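Local coordinates for protein thioredoxin reductase (Streptomyces clavuligerus, PDB 4NTD) that binds FAD as an oxidoreductase and probably forms the disulfide bond of sulfur-containing natural products such as holomycin, at residues D172-V177 with S195-L200; L200-L205 with V220-G225; V227-V232 with G239-E244. One frame throughout, in Å; residues are numbered along the deposited sequence. Where two conformers were deposited one is given.

Contact 1. Residues D172-V177 with S195-L200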
ATOM      1  N   ASP A 172      -8.206 -26.175   8.630  1.00 19.48           N
ATOM      2  CA  ASP A 172      -8.409 -27.494   9.246  1.00 20.36           C
ATOM      3  C   ASP A 172      -8.445 -28.679   8.271  1.00 21.31           C
ATOM      4  O   ASP A 172      -8.768 -29.797   8.677  1.00 24.04           O
ATOM      5  CB  ASP A 172      -9.683 -27.501  10.108  1.00 23.06           C
ATOM      6  CG  ASP A 172      -9.703 -26.385  11.135  1.00 25.10           C
ATOM      7  OD1 ASP A 172      -8.687 -26.196  11.834  1.00 25.42           O
ATOM      8  OD2 ASP A 172     -10.738 -25.694  11.249  1.00 30.58           O
ATOM      9  N   GLN A 173      -8.107 -28.454   7.002  1.00 20.49           N
ATOM     10  CA  GLN A 173      -8.106 -29.533   6.015  1.00 21.20           C
ATOM     11  C   GLN A 173      -6.752 -30.246   5.991  1.00 20.62           C
ATOM     12  O   GLN A 173      -5.771 -29.729   6.526  1.00 19.94           O
ATOM     13  CB  GLN A 173      -8.441 -28.997   4.624  1.00 23.31           C
ATOM     14  CG  GLN A 173      -9.849 -28.435   4.510  1.00 25.94           C
ATOM     15  CD  GLN A 173     -10.219 -28.040   3.092  1.00 31.97           C
ATOM     16  OE1 GLN A 173      -9.623 -28.515   2.123  1.00 34.61           O
ATOM     17  NE2 GLN A 173     -11.215 -27.168   2.962  1.00 35.03           N
ATOM     18  N   PRO A 174      -6.695 -31.445   5.378  1.00 19.71           N
ATOM     19  CA  PRO A 174      -5.408 -32.131   5.232  1.00 18.91           C
ATOM     20  C   PRO A 174      -4.540 -31.469   4.159  1.00 18.09           C
ATOM     21  O   PRO A 174      -4.791 -31.636   2.961  1.00 19.58           O
ATOM     22  CB  PRO A 174      -5.803 -33.567   4.837  1.00 20.87           C
ATOM     23  CG  PRO A 174      -7.271 -33.670   5.078  1.00 23.20           C
ATOM     24  CD  PRO A 174      -7.813 -32.286   4.919  1.00 22.09           C
ATOM     25  N   LEU A 175      -3.535 -30.717   4.602  1.00 17.16           N
ATOM     26  CA  LEU A 175      -2.675 -29.945   3.707  1.00 17.35           C
ATOM     27  C   LEU A 175      -1.334 -30.639   3.506  1.00 17.75           C
ATOM     28  O   LEU A 175      -0.798 -31.249   4.432  1.00 18.01           O
ATOM     29  CB  LEU A 175      -2.426 -28.546   4.276  1.00 17.54           C
ATOM     30  CG  LEU A 175      -3.638 -27.773   4.798  1.00 17.93           C
ATOM     31  CD1 LEU A 175      -3.212 -26.389   5.261  1.00 18.23           C
ATOM     32  CD2 LEU A 175      -4.733 -27.677   3.746  1.00 18.65           C
ATOM     33  N   GLY A 176      -0.798 -30.538   2.294  1.00 18.66           N
ATOM     34  CA  GLY A 176       0.535 -31.049   1.991  1.00 18.56           C
ATOM     35  C   GLY A 176       1.452 -29.938   1.516  1.00 18.11           C
ATOM     36  O   GLY A 176       0.988 -28.920   1.000  1.00 19.05           O
ATOM     37  N   VAL A 177       2.755 -30.131   1.709  1.00 17.81           N
ATOM     38  CA  VAL A 177       3.777 -29.229   1.179  1.00 18.25           C
ATOM     39  C   VAL A 177       4.825 -30.062   0.448  1.00 19.28           C
ATOM     40  O   VAL A 177       5.353 -31.018   1.011  1.00 19.47           O
ATOM     41  CB  VAL A 177       4.468 -28.424   2.298  1.00 19.23           C
ATOM     42  CG1 VAL A 177       5.510 -27.476   1.715  1.00 19.45           C
ATOM     43  CG2 VAL A 177       3.438 -27.655   3.114  1.00 19.97           C
ATOM     44  N   SER A 195      -4.026 -25.199   9.874  1.00 18.30           N
ATOM     45  CA  SER A 195      -4.508 -26.572  10.070  1.00 18.53           C
ATOM     46  C   SER A 195      -3.572 -27.363  10.972  1.00 18.70           C
ATOM     47  O   SER A 195      -2.368 -27.126  10.966  1.00 19.10           O
ATOM     48  CB  SER A 195      -4.629 -27.292   8.723  1.00 18.61           C
ATOM     49  OG  SER A 195      -5.123 -28.612   8.886  1.00 18.98           O
ATOM     50  N   ASP A 196      -4.131 -28.306  11.735  1.00 19.44           N
ATOM     51  CA  ASP A 196      -3.290 -29.186  12.554  0.50 19.25           C
ATOM     52  C   ASP A 196      -2.888 -30.448  11.788  1.00 19.54           C
ATOM     53  O   ASP A 196      -2.187 -31.302  12.325  1.00 21.41           O
ATOM     54  CB  ASP A 196      -3.940 -29.518  13.909  0.50 20.91           C
ATOM     55  CG  ASP A 196      -5.214 -30.329  13.780  0.50 22.50           C
ATOM     56  OD1 ASP A 196      -5.575 -30.710  12.650  0.50 22.20           O
ATOM     57  OD2 ASP A 196      -5.861 -30.579  14.819  0.50 24.75           O
ATOM     58  N   ASP A 197      -3.304 -30.536  10.522  1.00 18.61           N
ATOM     59  CA  ASP A 197      -2.984 -31.662   9.643  1.00 18.16           C
ATOM     60  C   ASP A 197      -2.182 -31.151   8.440  1.00 17.83           C
ATOM     61  O   ASP A 197      -2.743 -30.849   7.384  1.00 18.63           O
ATOM     62  CB  ASP A 197      -4.286 -32.343   9.199  1.00 19.93           C
ATOM     63  CG  ASP A 197      -4.060 -33.663   8.470  1.00 19.83           C
ATOM     64  OD1 ASP A 197      -2.901 -34.033   8.190  1.00 20.38           O
ATOM     65  OD2 ASP A 197      -5.067 -34.338   8.177  1.00 22.57           O
ATOM     66  N   VAL A 198      -0.869 -31.042   8.629  1.00 17.04           N
ATOM     67  CA  VAL A 198       0.054 -30.570   7.596  1.00 17.32           C
ATOM     68  C   VAL A 198       1.201 -31.569   7.466  1.00 17.92           C
ATOM     69  O   VAL A 198       1.847 -31.899   8.456  1.00 17.99           O
ATOM     70  CB  VAL A 198       0.632 -29.182   7.944  1.00 17.79           C
ATOM     71  CG1 VAL A 198       1.589 -28.705   6.856  1.00 19.58           C
ATOM     72  CG2 VAL A 198      -0.488 -28.171   8.143  1.00 18.23           C
ATOM     73  N   VAL A 199       1.446 -32.041   6.244  1.00 17.41           N
ATOM     74  CA  VAL A 199       2.513 -33.002   5.967  1.00 18.41           C
ATOM     75  C   VAL A 199       3.520 -32.413   4.982  1.00 18.11           C
ATOM     76  O   VAL A 199       3.132 -31.815   3.976  1.00 19.05           O
ATOM     77  CB  VAL A 199       1.933 -34.308   5.381  1.00 21.09           C
ATOM     78  CG1 VAL A 199       3.031 -35.201   4.817  1.00 24.54           C
ATOM     79  CG2 VAL A 199       1.137 -35.051   6.443  1.00 21.97           C
ATOM     80  N   LEU A 200       4.807 -32.597   5.271  1.00 17.85           N
ATOM     81  CA  LEU A 200       5.874 -32.232   4.344  1.00 18.23           C
ATOM     82  C   LEU A 200       6.325 -33.467   3.577  1.00 17.76           C
ATOM     83  O   LEU A 200       6.762 -34.448   4.176  1.00 18.94           O
ATOM     84  CB  LEU A 200       7.066 -31.619   5.085  1.00 19.43           C
ATOM     85  CG  LEU A 200       8.308 -31.288   4.242  1.00 19.31           C
ATOM     86  CD1 LEU A 200       7.997 -30.237   3.188  1.00 19.75           C
ATOM     87  CD2 LEU A 200       9.461 -30.833   5.122  1.00 20.86           C
TER
HETATM   88  O   HOH W   1      -6.937 -28.168  12.410  1.00 32.25           O
HETATM   89  O   HOH W   2      -7.862 -31.069  11.100  1.00 40.77           O
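Leu175, Gly176 and Val177 pair in parallel with Val198, Val199 and Leu200. They are the two strands of a beta-alpha-beta unit whose crossover is helix 184-191, in a Rossmann-like parallel sheet of this pyridine nucleotide-disulphide oxidoreductase.

The backbone ladder is regular. Leu175 N donates to Asp197 O at 2.9 Å. Leu175 O accepts from Val199 N at 3.0 Å, and Val177 N donates to Val199 O at 2.8 Å. Val198 CA and Gly176 CA add C-H...O contacts to Leu175 O and Val199 O.

The side-chain polar bonds gather at the Asp172-Pro174 end. The hydroxyl of Ser195 stands anti to its backbone N (chi1 -179°). Ser195 OG donates to Gln173 O at 2.7 Å, 31° out of the carbonyl plane. The same OG accepts from Asp197 N, forming an ST turn. An alanine here would probably leave Gln173 O and Asp197 N without this shared mate and let the turn at Ser195-Asp197 move more freely.

Two waters bridge the outer end. One accepts from Asp196 N and donates to Asp172 OD1; the other donates to Asp172 O and Asp196 OD1. Asp172 OD1 also makes a salt bridge to Arg53 of the second subunit. Asp197 OD1 is paired with Arg250, while Asp197 OD2 rests on Pro174 CB at 3.5 Å.

Apolar contacts complete the join. Leu175 CD1 lies 3.8 Å from Ser195 CB. Beside helix 184-191, which touches both side chains, Leu200 CD1 meets Val177 CG1 at 4.0 Å.

Contact 2. Residues L200-L205 with V220-G225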
ATOM      1  N   LEU A 200       4.807 -32.597   5.271  1.00 17.85           N
ATOM      2  CA  LEU A 200       5.874 -32.232   4.344  1.00 18.23           C
ATOM      3  C   LEU A 200       6.325 -33.467   3.577  1.00 17.76           C
ATOM      4  O   LEU A 200       6.762 -34.448   4.176  1.00 18.94           O
ATOM      5  CB  LEU A 200       7.066 -31.619   5.085  1.00 19.43           C
ATOM      6  CG  LEU A 200       8.308 -31.288   4.242  1.00 19.31           C
ATOM      7  CD1 LEU A 200       7.997 -30.237   3.188  1.00 19.75           C
ATOM      8  CD2 LEU A 200       9.461 -30.833   5.122  1.00 20.86           C
ATOM      9  N   PHE A 201       6.211 -33.411   2.254  1.00 16.95           N
ATOM     10  CA  PHE A 201       6.778 -34.433   1.382  1.00 18.10           C
ATOM     11  C   PHE A 201       8.211 -34.000   1.087  1.00 19.21           C
ATOM     12  O   PHE A 201       8.433 -33.090   0.288  1.00 20.23           O
ATOM     13  CB  PHE A 201       5.936 -34.569   0.113  1.00 18.89           C
ATOM     14  CG  PHE A 201       4.527 -35.019   0.381  1.00 19.45           C
ATOM     15  CD1 PHE A 201       4.221 -36.371   0.462  1.00 21.00           C
ATOM     16  CD2 PHE A 201       3.509 -34.093   0.584  1.00 20.05           C
ATOM     17  CE1 PHE A 201       2.928 -36.792   0.722  1.00 21.81           C
ATOM     18  CE2 PHE A 201       2.214 -34.509   0.845  1.00 21.75           C
ATOM     19  CZ  PHE A 201       1.922 -35.862   0.915  1.00 22.34           C
ATOM     20  N   ARG A 202       9.185 -34.633   1.738  0.50 19.61           N
ATOM     21  CA  ARG A 202      10.571 -34.152   1.683  0.50 21.02           C
ATOM     22  C   ARG A 202      11.136 -34.081   0.266  0.50 21.58           C
ATOM     23  O   ARG A 202      11.878 -33.151  -0.048  0.50 21.64           O
ATOM     24  CB  ARG A 202      11.501 -34.991   2.560  0.50 21.23           C
ATOM     25  CG  ARG A 202      12.903 -34.403   2.655  0.50 23.04           C
ATOM     26  CD  ARG A 202      13.771 -35.127   3.672  0.50 23.78           C
ATOM     27  NE  ARG A 202      14.262 -36.411   3.186  0.50 24.72           N
ATOM     28  CZ  ARG A 202      15.433 -36.585   2.582  0.50 26.78           C
ATOM     29  NH1 ARG A 202      16.240 -35.553   2.379  0.50 26.35           N
ATOM     30  NH2 ARG A 202      15.797 -37.795   2.179  0.50 28.64           N
ATOM     31  N   HIS A 203      10.803 -35.055  -0.580  1.00 22.09           N
ATOM     32  CA  HIS A 203      11.222 -35.014  -1.991  1.00 23.33           C
ATOM     33  C   HIS A 203      12.747 -34.870  -2.139  1.00 25.40           C
ATOM     34  O   HIS A 203      13.234 -34.186  -3.042  1.00 27.78           O
ATOM     35  CB  HIS A 203      10.488 -33.861  -2.699  1.00 23.33           C
ATOM     36  CG  HIS A 203      10.547 -33.917  -4.193  1.00 26.13           C
ATOM     37  ND1 HIS A 203      10.103 -35.004  -4.910  1.00 27.14           N
ATOM     38  CD2 HIS A 203      10.969 -33.012  -5.107  1.00 26.61           C
ATOM     39  CE1 HIS A 203      10.261 -34.776  -6.201  1.00 29.18           C
ATOM     40  NE2 HIS A 203      10.784 -33.572  -6.348  1.00 28.73           N
ATOM     41  N   GLY A 204      13.496 -35.499  -1.234  1.00 25.13           N
ATOM     42  CA  GLY A 204      14.960 -35.405  -1.235  1.00 34.00           C
ATOM     43  C   GLY A 204      15.552 -34.045  -0.884  1.00 35.48           C
ATOM     44  O   GLY A 204      16.740 -33.810  -1.118  1.00 35.83           O
ATOM     45  N   LEU A 205      14.737 -33.146  -0.330  1.00 29.18           N
ATOM     46  CA  LEU A 205      15.225 -31.865   0.180  1.00 28.57           C
ATOM     47  C   LEU A 205      16.144 -32.105   1.376  1.00 30.21           C
ATOM     48  O   LEU A 205      15.814 -32.897   2.260  1.00 32.50           O
ATOM     49  CB  LEU A 205      14.042 -30.993   0.610  1.00 29.53           C
ATOM     50  CG  LEU A 205      14.285 -29.534   0.990  1.00 33.74           C
ATOM     51  CD1 LEU A 205      14.796 -28.739  -0.202  1.00 37.70           C
ATOM     52  CD2 LEU A 205      12.988 -28.938   1.518  1.00 35.59           C
ATOM     53  N   VAL A 220       4.452 -31.686  12.372  1.00 18.83           N
ATOM     54  CA  VAL A 220       4.332 -31.805  10.920  1.00 17.80           C
ATOM     55  C   VAL A 220       5.082 -33.069  10.502  1.00 17.87           C
ATOM     56  O   VAL A 220       6.315 -33.079  10.508  1.00 18.10           O
ATOM     57  CB  VAL A 220       4.972 -30.587  10.212  1.00 18.59           C
ATOM     58  CG1 VAL A 220       5.000 -30.766   8.696  1.00 18.45           C
ATOM     59  CG2 VAL A 220       4.240 -29.309  10.590  1.00 19.74           C
ATOM     60  N   PRO A 221       4.351 -34.143  10.146  1.00 18.10           N
ATOM     61  CA  PRO A 221       5.056 -35.331   9.667  1.00 18.56           C
ATOM     62  C   PRO A 221       5.867 -35.067   8.402  1.00 18.53           C
ATOM     63  O   PRO A 221       5.455 -34.263   7.562  1.00 19.27           O
ATOM     64  CB  PRO A 221       3.925 -36.323   9.372  1.00 19.85           C
ATOM     65  CG  PRO A 221       2.801 -35.889  10.240  1.00 20.37           C
ATOM     66  CD  PRO A 221       2.908 -34.394  10.316  1.00 19.27           C
ATOM     67  N   VAL A 222       7.014 -35.731   8.282  1.00 18.30           N
ATOM     68  CA  VAL A 222       7.829 -35.655   7.077  1.00 18.71           C
ATOM     69  C   VAL A 222       7.820 -37.024   6.410  1.00 18.62           C
ATOM     70  O   VAL A 222       8.324 -37.996   6.970  1.00 20.35           O
ATOM     71  CB  VAL A 222       9.281 -35.236   7.375  1.00 18.82           C
ATOM     72  CG1 VAL A 222      10.062 -35.042   6.079  1.00 20.77           C
ATOM     73  CG2 VAL A 222       9.316 -33.962   8.206  1.00 18.95           C
ATOM     74  N   ILE A 223       7.233 -37.089   5.220  1.00 16.17           N
ATOM     75  CA  ILE A 223       7.146 -38.332   4.467  1.00 20.52           C
ATOM     76  C   ILE A 223       8.272 -38.358   3.438  1.00 20.98           C
ATOM     77  O   ILE A 223       8.425 -37.424   2.648  1.00 21.20           O
ATOM     78  CB  ILE A 223       5.757 -38.484   3.813  1.00 25.54           C
ATOM     79  CG1 ILE A 223       4.694 -38.556   4.921  1.00 30.55           C
ATOM     80  CG2 ILE A 223       5.707 -39.720   2.921  1.00 26.40           C
ATOM     81  CD1 ILE A 223       3.273 -38.732   4.440  1.00 35.85           C
ATOM     82  N   GLU A 224       9.067 -39.428   3.469  1.00 20.90           N
ATOM     83  CA  GLU A 224      10.221 -39.615   2.582  0.50 21.91           C
ATOM     84  C   GLU A 224       9.789 -40.171   1.237  1.00 24.38           C
ATOM     85  O   GLU A 224       8.808 -40.913   1.164  1.00 26.32           O
ATOM     86  CB  GLU A 224      11.216 -40.607   3.196  0.50 23.34           C
ATOM     87  CG  GLU A 224      12.033 -40.059   4.349  0.50 24.21           C
ATOM     88  CD  GLU A 224      12.999 -38.980   3.909  0.50 25.29           C
ATOM     89  OE1 GLU A 224      13.709 -39.190   2.904  0.50 26.52           O
ATOM     90  OE2 GLU A 224      13.052 -37.923   4.568  0.50 25.57           O
ATOM     91  N   GLY A 225      10.535 -39.838   0.187  1.00 24.35           N
ATOM     92  CA  GLY A 225      10.309 -40.396  -1.144  1.00 27.66           C
ATOM     93  C   GLY A 225      10.157 -39.346  -2.225  1.00 27.77           C
ATOM     94  O   GLY A 225       9.703 -38.233  -1.969  1.00 28.23           O
TER
HETATM   95  O   HOH W   3       8.346 -36.932  -0.162  1.00 24.45           O
HETATM   96  O   HOH W   4      12.662 -37.959   0.426  1.00 27.08           O
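Leu200 is gripped through both backbone polar atoms. Leu200 N donates to Pro221 O at 2.9 Å, and its O accepts from Ile223 N. Its CB packs on Val220 CG1, on the face where Leu215 of helix 209-217 touches Leu200, Val220 and Val222.

Phe201 points to the other face. Ile223 CD1 lies oblique to its ring, 4.2 Å from Phe201 CE1, and Val248 touches both side chains. Leu200 with Val222 and Phe201 with Ile223 are parallel pairs between the two strands of a beta-alpha-beta unit, whose crossover runs through helix 209-217. Strand 222-223 is one of the two outermost strands of its sheet within this chain.

Arg202 N still donates to Ile223 O at 3.0 Å. The arginine chain bends at chi3 (76°), where NE turns to the carboxylate of Glu224 in a salt bridge. Both side chains were modelled in two conformers, and the fine geometry of the one described is doubtful. In it the two flat groups are nearly coplanar, 27° apart. Arg202 NH2 donates in its own plane to the syn lone pair of Glu224 OE1. The NE to OE2 separation is implausibly short.

His203 follows with a CA-H...O contact to Gly225 O. Its ND1 bonds to Val227 N, beyond the segment.

Gly204 lays its CA over the guanidinium face in this conformer, offset toward the rim. A water takes the N-H groups of Gly204 and Gly225 and donates to Glu224 OE1. Leu205 N closes a type I' turn on Arg202 O, and Leu205 O accepts from Arg202 NH1 at 2.7 Å.

Contact 3. Residues V227-V232 with G239-E244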
ATOM      1  N   VAL A 227       8.312 -37.582  -5.022  1.00 26.06           N
ATOM      2  CA  VAL A 227       6.930 -37.349  -5.425  1.00 24.60           C
ATOM      3  C   VAL A 227       6.820 -37.571  -6.934  1.00 27.29           C
ATOM      4  O   VAL A 227       7.548 -36.946  -7.706  1.00 29.66           O
ATOM      5  CB  VAL A 227       6.478 -35.915  -5.070  1.00 24.07           C
ATOM      6  CG1 VAL A 227       5.082 -35.632  -5.613  1.00 25.39           C
ATOM      7  CG2 VAL A 227       6.521 -35.698  -3.561  1.00 25.15           C
ATOM      8  N   LYS A 228       5.909 -38.459  -7.337  1.00 26.63           N
ATOM      9  CA  LYS A 228       5.732 -38.808  -8.745  0.50 26.50           C
ATOM     10  C   LYS A 228       4.706 -37.907  -9.435  1.00 28.59           C
ATOM     11  O   LYS A 228       4.954 -37.417 -10.536  1.00 30.18           O
ATOM     12  CB  LYS A 228       5.315 -40.278  -8.873  0.50 25.96           C
ATOM     13  CG  LYS A 228       5.263 -40.790 -10.306  0.50 27.56           C
ATOM     14  CD  LYS A 228       4.777 -42.229 -10.375  0.50 34.36           C
ATOM     15  CE  LYS A 228       4.336 -42.588 -11.787  0.50 41.51           C
ATOM     16  NZ  LYS A 228       4.178 -44.057 -11.979  0.50 47.81           N
ATOM     17  N   ARG A 229       3.556 -37.716  -8.792  1.00 27.25           N
ATOM     18  CA  ARG A 229       2.454 -36.955  -9.383  0.50 26.93           C
ATOM     19  C   ARG A 229       1.450 -36.514  -8.326  1.00 27.52           C
ATOM     20  O   ARG A 229       1.405 -37.070  -7.226  1.00 27.01           O
ATOM     21  CB  ARG A 229       1.718 -37.795 -10.441  0.50 29.09           C
ATOM     22  CG  ARG A 229       0.832 -38.903  -9.872  0.50 31.06           C
ATOM     23  CD  ARG A 229       0.075 -39.665 -10.953  0.50 34.23           C
ATOM     24  NE  ARG A 229      -0.566 -40.865 -10.418  0.50 35.20           N
ATOM     25  CZ  ARG A 229      -1.882 -41.062 -10.366  0.50 34.78           C
ATOM     26  NH1 ARG A 229      -2.719 -40.144 -10.831  0.50 36.31           N
ATOM     27  NH2 ARG A 229      -2.360 -42.189  -9.855  0.50 34.14           N
ATOM     28  N   LEU A 230       0.642 -35.520  -8.679  1.00 25.58           N
ATOM     29  CA  LEU A 230      -0.536 -35.179  -7.904  1.00 25.29           C
ATOM     30  C   LEU A 230      -1.658 -36.057  -8.447  1.00 26.83           C
ATOM     31  O   LEU A 230      -1.779 -36.230  -9.662  1.00 32.77           O
ATOM     32  CB  LEU A 230      -0.902 -33.705  -8.073  1.00 25.36           C
ATOM     33  CG  LEU A 230       0.156 -32.678  -7.672  1.00 26.91           C
ATOM     34  CD1 LEU A 230      -0.404 -31.274  -7.832  1.00 27.80           C
ATOM     35  CD2 LEU A 230       0.643 -32.905  -6.248  1.00 26.92           C
ATOM     36  N   VAL A 231      -2.458 -36.627  -7.552  1.00 26.55           N
ATOM     37  CA  VAL A 231      -3.581 -37.474  -7.949  1.00 29.43           C
ATOM     38  C   VAL A 231      -4.849 -36.629  -8.010  1.00 28.92           C
ATOM     39  O   VAL A 231      -5.267 -36.054  -7.004  1.00 28.04           O
ATOM     40  CB  VAL A 231      -3.782 -38.649  -6.969  1.00 31.94           C
ATOM     41  CG1 VAL A 231      -4.913 -39.555  -7.441  1.00 34.25           C
ATOM     42  CG2 VAL A 231      -2.490 -39.443  -6.827  1.00 33.03           C
ATOM     43  N   VAL A 232      -5.449 -36.562  -9.197  1.00 29.13           N
ATOM     44  CA  VAL A 232      -6.645 -35.758  -9.434  1.00 30.57           C
ATOM     45  C   VAL A 232      -7.772 -36.652  -9.947  1.00 32.87           C
ATOM     46  O   VAL A 232      -7.581 -37.406 -10.904  1.00 33.18           O
ATOM     47  CB  VAL A 232      -6.372 -34.646 -10.470  1.00 30.46           C
ATOM     48  CG1 VAL A 232      -7.612 -33.790 -10.689  1.00 32.31           C
ATOM     49  CG2 VAL A 232      -5.197 -33.781 -10.030  1.00 30.30           C
ATOM     50  N   GLY A 239      -4.714 -36.429  -3.618  1.00 23.79           N
ATOM     51  CA  GLY A 239      -3.496 -36.727  -2.880  1.00 24.05           C
ATOM     52  C   GLY A 239      -2.220 -36.648  -3.689  1.00 23.70           C
ATOM     53  O   GLY A 239      -2.189 -36.076  -4.782  1.00 24.55           O
ATOM     54  N   VAL A 240      -1.168 -37.232  -3.124  1.00 22.98           N
ATOM     55  CA  VAL A 240       0.170 -37.208  -3.693  1.00 23.36           C
ATOM     56  C   VAL A 240       0.662 -38.645  -3.812  1.00 23.81           C
ATOM     57  O   VAL A 240       0.590 -39.404  -2.846  1.00 26.50           O
ATOM     58  CB  VAL A 240       1.131 -36.407  -2.785  1.00 25.24           C
ATOM     59  CG1 VAL A 240       2.545 -36.397  -3.350  1.00 28.96           C
ATOM     60  CG2 VAL A 240       0.621 -34.983  -2.602  1.00 25.35           C
ATOM     61  N   GLU A 241       1.146 -39.017  -4.996  1.00 21.96           N
ATOM     62  CA  GLU A 241       1.701 -40.350  -5.223  1.00 24.35           C
ATOM     63  C   GLU A 241       3.224 -40.287  -5.206  1.00 24.44           C
ATOM     64  O   GLU A 241       3.821 -39.379  -5.789  1.00 24.91           O
ATOM     65  CB  GLU A 241       1.213 -40.927  -6.553  1.00 25.78           C
ATOM     66  CG  GLU A 241       1.707 -42.344  -6.823  1.00 29.19           C
ATOM     67  CD  GLU A 241       1.061 -42.991  -8.035  1.00 42.27           C
ATOM     68  OE1 GLU A 241      -0.071 -42.610  -8.395  1.00 43.54           O
ATOM     69  OE2 GLU A 241       1.686 -43.896  -8.627  1.00 47.16           O
ATOM     70  N   LEU A 242       3.842 -41.261  -4.540  1.00 25.16           N
ATOM     71  CA  LEU A 242       5.297 -41.333  -4.410  1.00 25.42           C
ATOM     72  C   LEU A 242       5.894 -42.335  -5.404  1.00 29.82           C
ATOM     73  O   LEU A 242       5.166 -43.116  -6.016  1.00 32.76           O
ATOM     74  CB  LEU A 242       5.675 -41.715  -2.978  1.00 27.84           C
ATOM     75  CG  LEU A 242       5.121 -40.796  -1.883  1.00 29.32           C
ATOM     76  CD1 LEU A 242       5.364 -41.392  -0.505  1.00 35.64           C
ATOM     77  CD2 LEU A 242       5.729 -39.405  -1.982  1.00 29.91           C
ATOM     78  N   ALA A 243       7.222 -42.305  -5.540  1.00 32.16           N
ATOM     79  CA  ALA A 243       7.962 -43.055  -6.582  1.00 35.95           C
ATOM     80  C   ALA A 243       7.561 -44.517  -6.782  1.00 45.20           C
ATOM     81  O   ALA A 243       7.473 -44.979  -7.921  1.00 49.90           O
ATOM     82  CB  ALA A 243       9.463 -42.960  -6.335  1.00 38.72           C
ATOM     83  N   GLU A 244       7.324 -45.240  -5.693  1.00 46.84           N
ATOM     84  CA  GLU A 244       7.001 -46.666  -5.789  1.00 44.46           C
ATOM     85  C   GLU A 244       5.539 -46.944  -5.421  1.00 43.04           C
ATOM     86  O   GLU A 244       5.231 -47.913  -4.725  1.00 44.17           O
ATOM     87  CB  GLU A 244       7.968 -47.486  -4.929  1.00 47.31           C
ATOM     88  CG  GLU A 244       9.442 -47.260  -5.262  1.00 52.37           C
ATOM     89  CD  GLU A 244       9.797 -47.609  -6.698  1.00 56.29           C
ATOM     90  OE1 GLU A 244       9.212 -48.566  -7.251  1.00 55.53           O
ATOM     91  OE2 GLU A 244      10.672 -46.929  -7.276  1.00 58.45           O
TER
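Arg229 and Glu241 form a salt bridge across the two strands. Arg229 and Lys228 each have two modelled conformers, and the side-chain details hold for the one described. Arg229 NE donates to Glu241 OE1 at 2.7 Å, and NH2 adds a weak bond to the same oxygen. OE1 is met by NE from above the carboxylate plane, and the two flat groups stand 75° apart. Val231 CG2 covers the Arg229 guanidinium from one face, 3.9 Å above its centre. CG of Arg229 lies between the backbone N and the carbonyl carbon (chi1 74°), where it meets Glu241 CB. Lys228 runs beside Glu241 in the same direction. Lys228 NZ stays 4.2 Å from Glu241 OE2, beyond a salt bridge.

Away from the salt bridge, Val227 CG1 and Val240 CG1 press together at 3.5 Å, a tight carbon contact with the side chains crossing at about a right angle. Leu230 CD2 flanks Val240 CG2 at 4.2 Å. Phe201 touches both Val227 and Val240, and Leu230 also packs on Val151 of helix 151-154.

Backbone bonds hold these groups in place. Glu241 N donates to Arg229 O at 3.0 Å, and Val231 N to Gly239 O at 2.8 Å. Glu241 O receives Lys228 N at 2.8 Å and, weakly, Arg229 N. Two successive residues thus face one, the mark of a classic beta bulge, here in the antiparallel hairpin of strands 227-233 and 236-242.

Overall arrangement
The contacts follow one another along the chain, all in its pyridine nucleotide-disulphide oxidoreductase part. Contacts 1 and 2 share Leu200 and strand 198-201, so together they join three neighbouring strands of one parallel sheet. Their centres lie 13 Å apart, and Val199 CG1 packs on Ile223 CD1. Contact 3 belongs to a separate antiparallel sheet, entered soon after strand 222-223. Its centre is 13 Å from that of contact 2 and 16 Å from that of contact 1. Phe201 and Ile223 meet Val240 and Leu242, so the hairpin packs against the face of the parallel sheet that carries Phe201 and Ile223. The side chain of Val177, in contact 1, is about 10 Å from the bound glutathione; that of Leu200 is about 13 Å away.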